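PDB 2OKM: collagen adhesin from Enterococcus faecalis, which probably binds collagen as a cell-wall-anchored surface adhesin, the chain here being its collagen-binding N2 subdomain. Local coordinates for residues V26-D32 and A97-I103; G46-N50 and Y106-T111; F72-G78 and L90-K96; G114-F120 and S142-N146. All coordinates share one frame. Numbering follows the deposited sequence.

Contact 1. Residues V26-D32 and A97-I103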
# COMPACT_ATOMS: atom_id res chain seq x y z
N VAL A 26 3.82 -1.97 -4.74
CA VAL A 26 3.95 -0.97 -5.78
C VAL A 26 5.16 -1.07 -6.70
O VAL A 26 6.31 -1.02 -6.25
CB VAL A 26 3.96 0.44 -5.13
CG1 VAL A 26 3.91 1.52 -6.21
CG2 VAL A 26 2.80 0.56 -4.15
N ASN A 27 4.89 -1.20 -8.00
CA ASN A 27 5.92 -1.25 -9.02
C ASN A 27 7.03 -2.26 -8.73
O ASN A 27 8.22 -1.93 -8.82
CB ASN A 27 6.50 0.17 -9.17
CG ASN A 27 7.33 0.34 -10.42
OD1 ASN A 27 7.14 -0.36 -11.42
ND2 ASN A 27 8.25 1.29 -10.38
N LEU A 28 6.66 -3.50 -8.41
CA LEU A 28 7.65 -4.53 -8.11
C LEU A 28 8.61 -4.80 -9.26
O LEU A 28 9.75 -5.21 -9.04
CB LEU A 28 6.96 -5.83 -7.68
CG LEU A 28 6.59 -5.94 -6.19
CD1 LEU A 28 5.77 -4.75 -5.75
CD2 LEU A 28 5.83 -7.24 -5.95
N ASN A 29 8.17 -4.56 -10.49
CA ASN A 29 9.05 -4.78 -11.64
C ASN A 29 9.94 -3.58 -11.92
O ASN A 29 10.69 -3.57 -12.90
CB ASN A 29 8.25 -5.17 -12.87
CG ASN A 29 7.73 -6.59 -12.79
OD1 ASN A 29 6.57 -6.81 -12.47
ND2 ASN A 29 8.60 -7.55 -13.06
N LYS A 30 9.84 -2.58 -11.06
CA LYS A 30 10.66 -1.38 -11.17
C LYS A 30 10.62 -0.71 -12.54
O LYS A 30 11.66 -0.46 -13.16
CB LYS A 30 12.10 -1.73 -10.80
CG LYS A 30 12.24 -2.27 -9.37
CD LYS A 30 13.65 -2.73 -9.06
CE LYS A 30 13.72 -4.25 -8.88
NZ LYS A 30 14.01 -4.65 -7.46
N SER A 31 9.42 -0.40 -13.00
CA SER A 31 9.23 0.28 -14.28
C SER A 31 9.43 1.78 -14.04
O SER A 31 9.45 2.24 -12.91
CB SER A 31 7.81 0.06 -14.80
OG SER A 31 7.51 -1.31 -14.93
N ASP A 32 9.59 2.53 -15.12
CA ASP A 32 9.73 3.97 -15.01
C ASP A 32 8.30 4.49 -14.86
O ASP A 32 7.35 3.79 -15.20
CB ASP A 32 10.37 4.54 -16.28
CG ASP A 32 10.84 5.98 -16.11
OD1 ASP A 32 11.35 6.55 -17.10
OD2 ASP A 32 10.72 6.53 -15.00
N ALA A 97 10.20 7.33 -7.35
CA ALA A 97 9.43 6.14 -7.68
C ALA A 97 9.91 5.54 -9.00
O ALA A 97 9.63 4.38 -9.30
CB ALA A 97 7.94 6.48 -7.77
N ARG A 98 10.64 6.32 -9.79
CA ARG A 98 11.15 5.81 -11.07
C ARG A 98 12.06 4.61 -10.84
O ARG A 98 13.02 4.69 -10.07
CB ARG A 98 11.95 6.89 -11.80
CG ARG A 98 11.16 8.15 -12.12
CD ARG A 98 12.01 9.12 -12.94
NE ARG A 98 12.27 8.61 -14.28
CZ ARG A 98 13.07 9.20 -15.16
NH1 ARG A 98 13.68 10.33 -14.85
NH2 ARG A 98 13.25 8.66 -16.36
N PHE A 99 11.75 3.50 -11.51
CA PHE A 99 12.54 2.27 -11.41
C PHE A 99 12.71 1.77 -9.98
O PHE A 99 13.69 1.11 -9.65
CB PHE A 99 13.92 2.48 -12.04
CG PHE A 99 13.88 3.11 -13.40
CD1 PHE A 99 14.26 4.44 -13.58
CD2 PHE A 99 13.45 2.39 -14.50
CE1 PHE A 99 14.19 5.04 -14.84
CE2 PHE A 99 13.38 2.98 -15.77
CZ PHE A 99 13.76 4.30 -15.93
N THR A 100 11.73 2.08 -9.14
CA THR A 100 11.80 1.71 -7.74
C THR A 100 10.52 1.04 -7.25
O THR A 100 9.42 1.50 -7.55
CB THR A 100 12.09 2.96 -6.88
OG1 THR A 100 13.32 3.57 -7.32
CG2 THR A 100 12.22 2.60 -5.41
N SER A 101 10.66 -0.04 -6.49
CA SER A 101 9.50 -0.74 -5.96
C SER A 101 9.29 -0.41 -4.49
O SER A 101 10.25 -0.11 -3.77
CB SER A 101 9.67 -2.26 -6.12
OG SER A 101 10.75 -2.74 -5.35
N PHE A 102 8.04 -0.45 -4.06
CA PHE A 102 7.69 -0.17 -2.68
C PHE A 102 6.74 -1.24 -2.16
O PHE A 102 5.72 -1.51 -2.79
CB PHE A 102 6.94 1.16 -2.55
CG PHE A 102 7.68 2.36 -3.07
CD1 PHE A 102 8.35 3.21 -2.20
CD2 PHE A 102 7.70 2.64 -4.43
CE1 PHE A 102 9.02 4.34 -2.67
CE2 PHE A 102 8.37 3.77 -4.92
CZ PHE A 102 9.03 4.62 -4.04
N ILE A 103 7.07 -1.86 -1.04
CA ILE A 103 6.14 -2.79 -0.43
C ILE A 103 5.79 -2.09 0.87
O ILE A 103 6.64 -1.91 1.75
CB ILE A 103 6.75 -4.17 -0.15
CG1 ILE A 103 6.99 -4.89 -1.49
CG2 ILE A 103 5.78 -5.00 0.71
CD1 ILE A 103 7.65 -6.25 -1.35
O HOH W 1 11.46 -4.98 -6.65

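Contact 2. Residues G46-N50 and Y106-T111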
# COMPACT_ATOMS: atom_id res chain seq x y z
N GLY A 46 -14.97 -4.23 10.37
CA GLY A 46 -14.36 -5.14 11.32
C GLY A 46 -12.89 -4.92 11.61
O GLY A 46 -12.24 -5.79 12.20
N GLN A 47 -12.38 -3.76 11.22
CA GLN A 47 -10.97 -3.44 11.39
C GLN A 47 -10.75 -1.99 11.80
O GLN A 47 -11.54 -1.11 11.45
CB GLN A 47 -10.22 -3.66 10.07
CG GLN A 47 -10.45 -5.00 9.41
CD GLN A 47 -9.93 -5.03 7.99
OE1 GLN A 47 -8.72 -5.00 7.75
NE2 GLN A 47 -10.85 -5.08 7.03
N GLN A 48 -9.67 -1.76 12.53
CA GLN A 48 -9.28 -0.43 12.95
C GLN A 48 -7.83 -0.25 12.53
O GLN A 48 -6.93 -0.91 13.05
CB GLN A 48 -9.43 -0.27 14.46
CG GLN A 48 -10.87 -0.04 14.87
CD GLN A 48 -11.44 1.25 14.28
OE1 GLN A 48 -12.64 1.36 14.05
NE2 GLN A 48 -10.57 2.23 14.04
N LEU A 49 -7.62 0.63 11.56
CA LEU A 49 -6.30 0.90 11.03
C LEU A 49 -5.30 1.35 12.10
O LEU A 49 -5.59 2.23 12.90
CB LEU A 49 -6.40 1.97 9.95
CG LEU A 49 -5.09 2.43 9.30
CD1 LEU A 49 -4.45 1.26 8.55
CD2 LEU A 49 -5.39 3.57 8.34
N ASN A 50 -4.12 0.73 12.10
CA ASN A 50 -3.06 1.08 13.04
C ASN A 50 -2.21 2.12 12.31
O ASN A 50 -1.26 1.77 11.60
CB ASN A 50 -2.24 -0.16 13.39
CG ASN A 50 -3.06 -1.24 14.10
OD1 ASN A 50 -2.71 -2.42 14.09
ND2 ASN A 50 -4.15 -0.82 14.74
N TYR A 106 1.44 -2.57 6.74
CA TYR A 106 0.72 -1.93 7.84
C TYR A 106 -0.28 -2.92 8.37
O TYR A 106 -0.63 -3.89 7.69
CB TYR A 106 0.03 -0.63 7.39
CG TYR A 106 -1.12 -0.80 6.43
CD1 TYR A 106 -2.43 -0.99 6.89
CD2 TYR A 106 -0.91 -0.75 5.05
CE1 TYR A 106 -3.49 -1.13 6.00
CE2 TYR A 106 -1.97 -0.89 4.15
CZ TYR A 106 -3.26 -1.07 4.64
OH TYR A 106 -4.30 -1.21 3.75
N THR A 107 -0.74 -2.70 9.59
CA THR A 107 -1.70 -3.60 10.19
C THR A 107 -2.96 -2.89 10.62
O THR A 107 -3.00 -1.66 10.70
CB THR A 107 -1.13 -4.29 11.45
OG1 THR A 107 -0.66 -3.29 12.36
CG2 THR A 107 -0.00 -5.23 11.08
N SER A 108 -3.99 -3.68 10.87
CA SER A 108 -5.25 -3.16 11.36
C SER A 108 -5.63 -4.10 12.47
O SER A 108 -5.34 -5.30 12.42
CB SER A 108 -6.31 -3.16 10.27
OG SER A 108 -6.01 -2.15 9.32
N THR A 109 -6.25 -3.55 13.51
CA THR A 109 -6.69 -4.35 14.64
C THR A 109 -8.07 -4.89 14.31
O THR A 109 -8.92 -4.16 13.80
CB THR A 109 -6.76 -3.49 15.92
OG1 THR A 109 -5.45 -3.02 16.25
CG2 THR A 109 -7.32 -4.31 17.07
N ILE A 110 -8.29 -6.17 14.60
CA ILE A 110 -9.57 -6.80 14.36
C ILE A 110 -10.49 -6.50 15.54
O ILE A 110 -10.14 -6.76 16.68
CB ILE A 110 -9.42 -8.32 14.20
CG1 ILE A 110 -8.53 -8.63 13.00
CG2 ILE A 110 -10.78 -8.97 14.05
CD1 ILE A 110 -8.17 -10.10 12.84
N THR A 111 -11.66 -5.93 15.25
CA THR A 111 -12.62 -5.59 16.29
C THR A 111 -13.45 -6.81 16.68
O THR A 111 -13.37 -7.86 16.05
CB THR A 111 -13.59 -4.49 15.81
OG1 THR A 111 -14.36 -4.99 14.71
CG2 THR A 111 -12.81 -3.25 15.36

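Contact 3. Residues F72-G78 and L90-K96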
# COMPACT_ATOMS: atom_id res chain seq x y z
N PHE A 72 9.88 8.09 5.32
CA PHE A 72 9.37 8.05 3.95
C PHE A 72 9.05 9.48 3.51
O PHE A 72 9.39 9.90 2.40
CB PHE A 72 8.10 7.19 3.93
CG PHE A 72 7.38 7.17 2.60
CD1 PHE A 72 7.85 6.40 1.54
CD2 PHE A 72 6.20 7.90 2.43
CE1 PHE A 72 7.15 6.35 0.33
CE2 PHE A 72 5.50 7.86 1.23
CZ PHE A 72 5.97 7.09 0.18
N GLU A 73 8.41 10.23 4.39
CA GLU A 73 8.05 11.61 4.08
C GLU A 73 9.24 12.56 4.17
O GLU A 73 9.41 13.43 3.31
CB GLU A 73 6.92 12.06 5.01
CG GLU A 73 5.62 11.33 4.75
CD GLU A 73 4.50 11.77 5.66
OE1 GLU A 73 3.32 11.58 5.28
OE2 GLU A 73 4.79 12.28 6.76
N GLN A 74 10.05 12.41 5.21
CA GLN A 74 11.21 13.27 5.41
C GLN A 74 12.20 13.16 4.25
O GLN A 74 12.83 14.15 3.86
CB GLN A 74 11.90 12.92 6.73
CG GLN A 74 12.97 13.91 7.19
CD GLN A 74 14.22 13.88 6.34
OE1 GLN A 74 14.83 12.82 6.14
NE2 GLN A 74 14.63 15.04 5.83
N GLN A 75 12.33 11.96 3.68
CA GLN A 75 13.26 11.73 2.58
C GLN A 75 12.73 12.06 1.19
O GLN A 75 13.40 11.81 0.19
CB GLN A 75 13.77 10.29 2.64
CG GLN A 75 14.71 10.06 3.81
CD GLN A 75 15.18 8.62 3.92
OE1 GLN A 75 15.53 7.99 2.92
NE2 GLN A 75 15.20 8.10 5.14
N GLY A 76 11.53 12.63 1.13
CA GLY A 76 10.95 13.02 -0.14
C GLY A 76 10.40 11.93 -1.05
O GLY A 76 10.37 12.11 -2.27
N TYR A 77 9.96 10.82 -0.47
CA TYR A 77 9.40 9.74 -1.27
C TYR A 77 7.91 9.94 -1.54
O TYR A 77 7.38 9.48 -2.54
CB TYR A 77 9.56 8.38 -0.58
CG TYR A 77 10.94 7.79 -0.66
CD1 TYR A 77 11.83 7.90 0.40
CD2 TYR A 77 11.35 7.08 -1.79
CE1 TYR A 77 13.10 7.33 0.34
CE2 TYR A 77 12.62 6.51 -1.86
CZ TYR A 77 13.48 6.63 -0.79
OH TYR A 77 14.73 6.05 -0.84
N GLY A 78 7.23 10.62 -0.62
CA GLY A 78 5.81 10.83 -0.81
C GLY A 78 5.13 11.36 0.43
O GLY A 78 5.77 11.92 1.32
N LEU A 90 -2.41 7.67 -0.11
CA LEU A 90 -0.96 7.58 -0.10
C LEU A 90 -0.40 7.91 -1.48
O LEU A 90 -0.81 7.33 -2.48
CB LEU A 90 -0.53 6.17 0.31
CG LEU A 90 0.96 5.83 0.33
CD1 LEU A 90 1.70 6.78 1.26
CD2 LEU A 90 1.14 4.39 0.78
N ARG A 91 0.52 8.87 -1.52
CA ARG A 91 1.13 9.29 -2.77
C ARG A 91 2.64 9.06 -2.77
O ARG A 91 3.31 9.27 -1.76
CB ARG A 91 0.85 10.78 -3.00
CG ARG A 91 1.59 11.38 -4.16
CD ARG A 91 1.19 12.83 -4.34
NE ARG A 91 -0.25 13.03 -4.51
CZ ARG A 91 -0.84 13.29 -5.67
NH1 ARG A 91 -0.10 13.39 -6.77
NH2 ARG A 91 -2.15 13.51 -5.74
N PHE A 92 3.15 8.59 -3.91
CA PHE A 92 4.58 8.36 -4.10
C PHE A 92 4.99 9.36 -5.16
O PHE A 92 4.45 9.36 -6.27
CB PHE A 92 4.84 6.94 -4.63
CG PHE A 92 4.38 5.85 -3.72
CD1 PHE A 92 5.27 5.25 -2.83
CD2 PHE A 92 3.06 5.43 -3.74
CE1 PHE A 92 4.84 4.23 -1.98
CE2 PHE A 92 2.62 4.41 -2.89
CZ PHE A 92 3.51 3.82 -2.01
N TYR A 93 5.94 10.23 -4.84
CA TYR A 93 6.38 11.24 -5.80
C TYR A 93 7.14 10.60 -6.96
O TYR A 93 7.90 9.65 -6.79
CB TYR A 93 7.25 12.29 -5.11
CG TYR A 93 6.56 13.02 -3.97
CD1 TYR A 93 5.22 13.38 -4.07
CD2 TYR A 93 7.25 13.36 -2.81
CE1 TYR A 93 4.58 14.07 -3.03
CE2 TYR A 93 6.63 14.05 -1.77
CZ TYR A 93 5.29 14.40 -1.89
OH TYR A 93 4.67 15.08 -0.86
N ARG A 94 6.91 11.15 -8.15
CA ARG A 94 7.51 10.67 -9.39
C ARG A 94 9.00 10.32 -9.35
O ARG A 94 9.38 9.18 -9.61
CB ARG A 94 7.27 11.71 -10.49
CG ARG A 94 7.48 11.23 -11.92
CD ARG A 94 8.95 11.07 -12.28
NE ARG A 94 9.12 10.81 -13.71
CZ ARG A 94 9.29 11.76 -14.63
NH1 ARG A 94 9.31 13.04 -14.28
NH2 ARG A 94 9.45 11.43 -15.91
N ASP A 95 9.84 11.30 -9.03
CA ASP A 95 11.27 11.07 -9.04
C ASP A 95 11.82 9.85 -8.33
O ASP A 95 12.52 9.04 -8.94
CB ASP A 95 12.02 12.32 -8.55
CG ASP A 95 12.28 13.31 -9.66
OD1 ASP A 95 13.15 14.19 -9.48
OD2 ASP A 95 11.62 13.21 -10.71
N LYS A 96 11.51 9.69 -7.05
CA LYS A 96 12.03 8.55 -6.32
C LYS A 96 11.28 7.25 -6.57
O LYS A 96 11.68 6.18 -6.10
CB LYS A 96 12.12 8.87 -4.82
CG LYS A 96 13.22 9.90 -4.52
CD LYS A 96 13.57 9.99 -3.04
CE LYS A 96 14.72 10.98 -2.83
NZ LYS A 96 15.22 11.01 -1.43
O HOH W 2 8.67 8.05 -4.57

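Contact 4. Residues G114-F120 and S142-N146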
# COMPACT_ATOMS: atom_id res chain seq x y z
N GLY A 114 -15.47 -7.69 13.90
CA GLY A 114 -14.62 -8.25 12.86
C GLY A 114 -14.30 -9.72 13.07
O GLY A 114 -14.16 -10.48 12.11
N GLN A 115 -14.18 -10.12 14.33
CA GLN A 115 -13.87 -11.51 14.67
C GLN A 115 -14.90 -12.48 14.11
O GLN A 115 -14.60 -13.65 13.86
CB GLN A 115 -13.82 -11.66 16.20
CG GLN A 115 -12.55 -11.10 16.82
CD GLN A 115 -11.34 -11.93 16.47
OE1 GLN A 115 -10.21 -11.46 16.55
NE2 GLN A 115 -11.57 -13.19 16.10
N HIS A 116 -16.11 -11.98 13.89
CA HIS A 116 -17.20 -12.81 13.39
C HIS A 116 -17.44 -12.71 11.89
O HIS A 116 -18.40 -13.29 11.37
CB HIS A 116 -18.46 -12.45 14.17
CG HIS A 116 -18.26 -12.49 15.65
ND1 HIS A 116 -18.13 -13.67 16.35
CD2 HIS A 116 -18.10 -11.50 16.55
CE1 HIS A 116 -17.90 -13.40 17.62
NE2 HIS A 116 -17.87 -12.09 17.78
N GLN A 117 -16.58 -11.99 11.19
CA GLN A 117 -16.72 -11.86 9.75
C GLN A 117 -16.08 -13.05 9.05
O GLN A 117 -15.15 -13.66 9.57
CB GLN A 117 -16.07 -10.56 9.26
CG GLN A 117 -16.76 -9.32 9.77
CD GLN A 117 -16.13 -8.03 9.28
OE1 GLN A 117 -16.58 -6.94 9.61
NE2 GLN A 117 -15.07 -8.15 8.48
N ALA A 118 -16.59 -13.38 7.86
CA ALA A 118 -16.05 -14.49 7.09
C ALA A 118 -14.72 -14.09 6.46
O ALA A 118 -13.84 -14.93 6.27
CB ALA A 118 -17.04 -14.88 6.01
N THR A 119 -14.59 -12.80 6.16
CA THR A 119 -13.38 -12.26 5.55
C THR A 119 -13.14 -10.81 5.98
O THR A 119 -13.99 -10.17 6.58
CB THR A 119 -13.50 -12.20 4.03
OG1 THR A 119 -14.44 -11.18 3.68
CG2 THR A 119 -13.98 -13.53 3.47
N PHE A 120 -11.94 -10.32 5.65
CA PHE A 120 -11.55 -8.94 5.90
C PHE A 120 -11.24 -8.34 4.53
O PHE A 120 -10.58 -8.96 3.71
CB PHE A 120 -10.32 -8.85 6.81
CG PHE A 120 -10.58 -9.37 8.19
CD1 PHE A 120 -10.02 -10.56 8.62
CD2 PHE A 120 -11.44 -8.68 9.04
CE1 PHE A 120 -10.32 -11.07 9.88
CE2 PHE A 120 -11.75 -9.18 10.29
CZ PHE A 120 -11.19 -10.37 10.72
N SER A 142 -9.42 -6.24 -2.13
CA SER A 142 -8.70 -7.45 -1.76
C SER A 142 -9.33 -8.06 -0.52
O SER A 142 -9.81 -7.34 0.37
CB SER A 142 -7.23 -7.12 -1.50
OG SER A 142 -6.65 -6.57 -2.66
N GLN A 143 -9.31 -9.38 -0.46
CA GLN A 143 -9.90 -10.12 0.65
C GLN A 143 -8.92 -11.03 1.37
O GLN A 143 -8.01 -11.59 0.77
CB GLN A 143 -11.05 -10.99 0.14
CG GLN A 143 -12.31 -10.22 -0.22
CD GLN A 143 -13.33 -10.29 0.88
OE1 GLN A 143 -13.03 -10.00 2.03
NE2 GLN A 143 -14.55 -10.68 0.53
N VAL A 144 -9.13 -11.17 2.68
CA VAL A 144 -8.32 -12.05 3.52
C VAL A 144 -9.32 -12.97 4.21
O VAL A 144 -10.26 -12.50 4.86
CB VAL A 144 -7.54 -11.26 4.58
CG1 VAL A 144 -6.83 -12.21 5.53
CG2 VAL A 144 -6.54 -10.34 3.90
N LYS A 145 -9.13 -14.27 4.06
CA LYS A 145 -10.05 -15.23 4.67
C LYS A 145 -9.90 -15.31 6.18
O LYS A 145 -8.79 -15.40 6.70
CB LYS A 145 -9.84 -16.62 4.07
CG LYS A 145 -10.90 -17.62 4.50
CD LYS A 145 -10.65 -19.00 3.91
CE LYS A 145 -11.81 -19.93 4.21
NZ LYS A 145 -12.13 -19.95 5.67
N ASN A 146 -11.03 -15.28 6.89
CA ASN A 146 -11.03 -15.37 8.35
C ASN A 146 -11.67 -16.71 8.72
O ASN A 146 -12.54 -16.74 9.62
CB ASN A 146 -11.82 -14.21 8.96
CG ASN A 146 -11.71 -14.16 10.47
OD1 ASN A 146 -10.64 -14.39 11.04
ND2 ASN A 146 -12.82 -13.85 11.14
O HOH W 3 -14.23 -17.71 6.40

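Contact 1. Residues V26-D32 and A97-I103
This is a loop-to-strand contact at one end of the subdomain, where the chain leaving strand 19-26 meets the start of strand 101-110. The last rung of the antiparallel ladder is the hydrogen-bonded pair Val26 and Phe102. Val26 N donates to Phe102 O, and Phe102 N to Val26 O, both at 2.8 Å. Beyond it the strand pairing of this beta-sandwich adhesin domain gives way to two turns. Asn27 to Lys30 forms a type I beta turn, and Ala97 to Thr100 a type II turn. Asn27 braces its own loop: its OD1 accepts from Ser31 N (2.8 Å), and its ND2 donates to Ser31 O (3.0 Å). Asn27 ND2 reaches across only weakly, to Thr100 O (3.1 Å). Phe99 N also reaches Ser31 O, at 3.0 Å. At the outer end Arg98 and Asp32 form a two-pronged salt bridge, with NE to OD2 at 2.7 Å and NH2 to OD1 at 2.9 Å. The Phe99 ring lays one face over Asp32 CA.

Contact 2. Residues G46-N50 and Y106-T111
Leu49 packs its CD1 against the Tyr106 ring, 3.4 Å from Tyr106 CD1. The contact pairs the short strand 47-49 with the end of strand 101-110, in an antiparallel sheet of the beta-sandwich. The two short axes run at 140° and approach to 4.3 Å, so the two short segments depart by 40° from exactly antiparallel. Gln48 and Thr109 are the hydrogen-bonded pair: Gln48 N to Thr109 O and Thr109 N to Gln48 O are both 2.8 Å. Gln47 with Ile110 and Leu49 with Ser108 are the non-hydrogen-bonded pairs next to it. Their four side chains share one sheet face, with Gln48 and Thr109 on the other. The ladder is continued by Thr111 N to Gly46 O at 3.1 Å and by Asn50 N to Thr107 O at 3.0 Å. Gly46 has a positive phi of 73°, as the chain turns into the strand.

On the face of Gln47, Leu49, Ser108 and Ile110, Gln47 OE1 accepts from Trp22 NE1, and Ser108 OG is bonded to Gln43 NE2. Tyr106 stacks on Phe54, and its hydroxyl is bonded to Lys9 NZ. Thr111 sits at the N-cap of helix 112-115, with its hydroxyl bonded to Gly114 N. Asn50 spans two threonines with one amide: OD1 accepts from Thr107 OG1 at 2.8 Å, and ND2 donates to Thr109 OG1 at 3.0 Å.

Contact 3. Residues F72-G78 and L90-K96
Two direct hydrogen bonds join the segments. Tyr93 N donates to Tyr77 O at 2.8 Å, and Lys96 NZ donates to Gln75 O at 2.6 Å. A water links the backbones further by donating to Tyr77 O and Tyr93 O, both at 2.8 Å.

Ring contacts come next. The aliphatic part of Lys96 lies over the Tyr77 ring, with CD 3.9 Å from the centroid in a CH-pi contact. Lys96 NZ is 4.9 Å from the same centroid and 21° off the ring normal, a cation-pi interaction. The Tyr77 hydroxyl is bonded to Lys65. Gly78 CA sits over the Tyr93 ring, 3.6 Å from its centroid.

Apolar packing fills the inner side. Phe72 CZ meets Phe92 CD1 at 3.6 Å, and Phe72 CE2 meets Leu90 CD1 at 4.0 Å. Phe72 also stacks on Phe56, and Phe92 meets Phe102 of strand 101-110.

Close backbone approach, together with its backbone angles, calls for glycine at Gly78. It pairs with Phe92 at 4.3 Å between CA atoms, and its CA lies 3.1 Å from Arg91 O. A side chain there would clash with that oxygen.

Helix 69-74 ends in a Schellman motif, with Tyr77 N to Phe72 O and Gly76 N to Glu73 O both at 3.1 Å. Gly76 is its C-prime residue, and the chain passes directly from this cap into strand 78-82, at the edge of the sheet that also holds strand 87-92.

Contact 4. Residues G114-F120 and S142-N146
Asn146 takes a t rotamer at chi1 and turns its amide back to the loop before strand 119-128. Its ND2 donates to Gln117 O at 2.8 Å and weakly to Gln115 O at 3.3 Å. Its CG lies 3.4 Å from Phe120 CE1. Phe120 is an m rotamer; its ring reaches Asn146, while its CB stays 4.3 Å from Val144 CB. Gln117 is extended beyond chi1, so NE2 can donate to Thr119 O at 3.0 Å. Gln117 OE1 is bonded to Ser45 OG. The Lys145 side chain bends only at chi4 (m), and its NZ donates to a water (3.2 Å), which in turn donates to Ala118 O (2.8 Å). Antiparallel backbone hydrogen bonds run from Phe120 N to Val144 O (2.9 Å), Val144 N to Phe120 O (2.8 Å) and Asn146 N to Ala118 O (2.9 Å). This closes the open end of hairpin 119-128 and 136-145. Helix 112-115 lies beside it, and Phe120 packs on Ile110 and Val20 of the other sheet.

In the fold
Strand 101-110 ties contacts 1 and 2 together, one near its start and the other at its end. Their centres are about 27 Å apart, on opposite sides of the chain's centre. Each has a close neighbour. The centres of contacts 1 and 3 are about 12 Å apart, and Phe102 CG meets Phe92 CE1 at 3.6 Å. The centres of contacts 2 and 4 are also about 12 Å apart, and Ile110 CG2 meets Phe120 CZ at 3.6 Å. Both junctions pack one sheet of the sandwich on the other. Contacts 3 and 4 reach opposite edge strands of the same sheet, with centres about 31 Å apart. A bound sulfate, probably from the crystallisation liquor, lies about 6 Å from the Gln48 side chain.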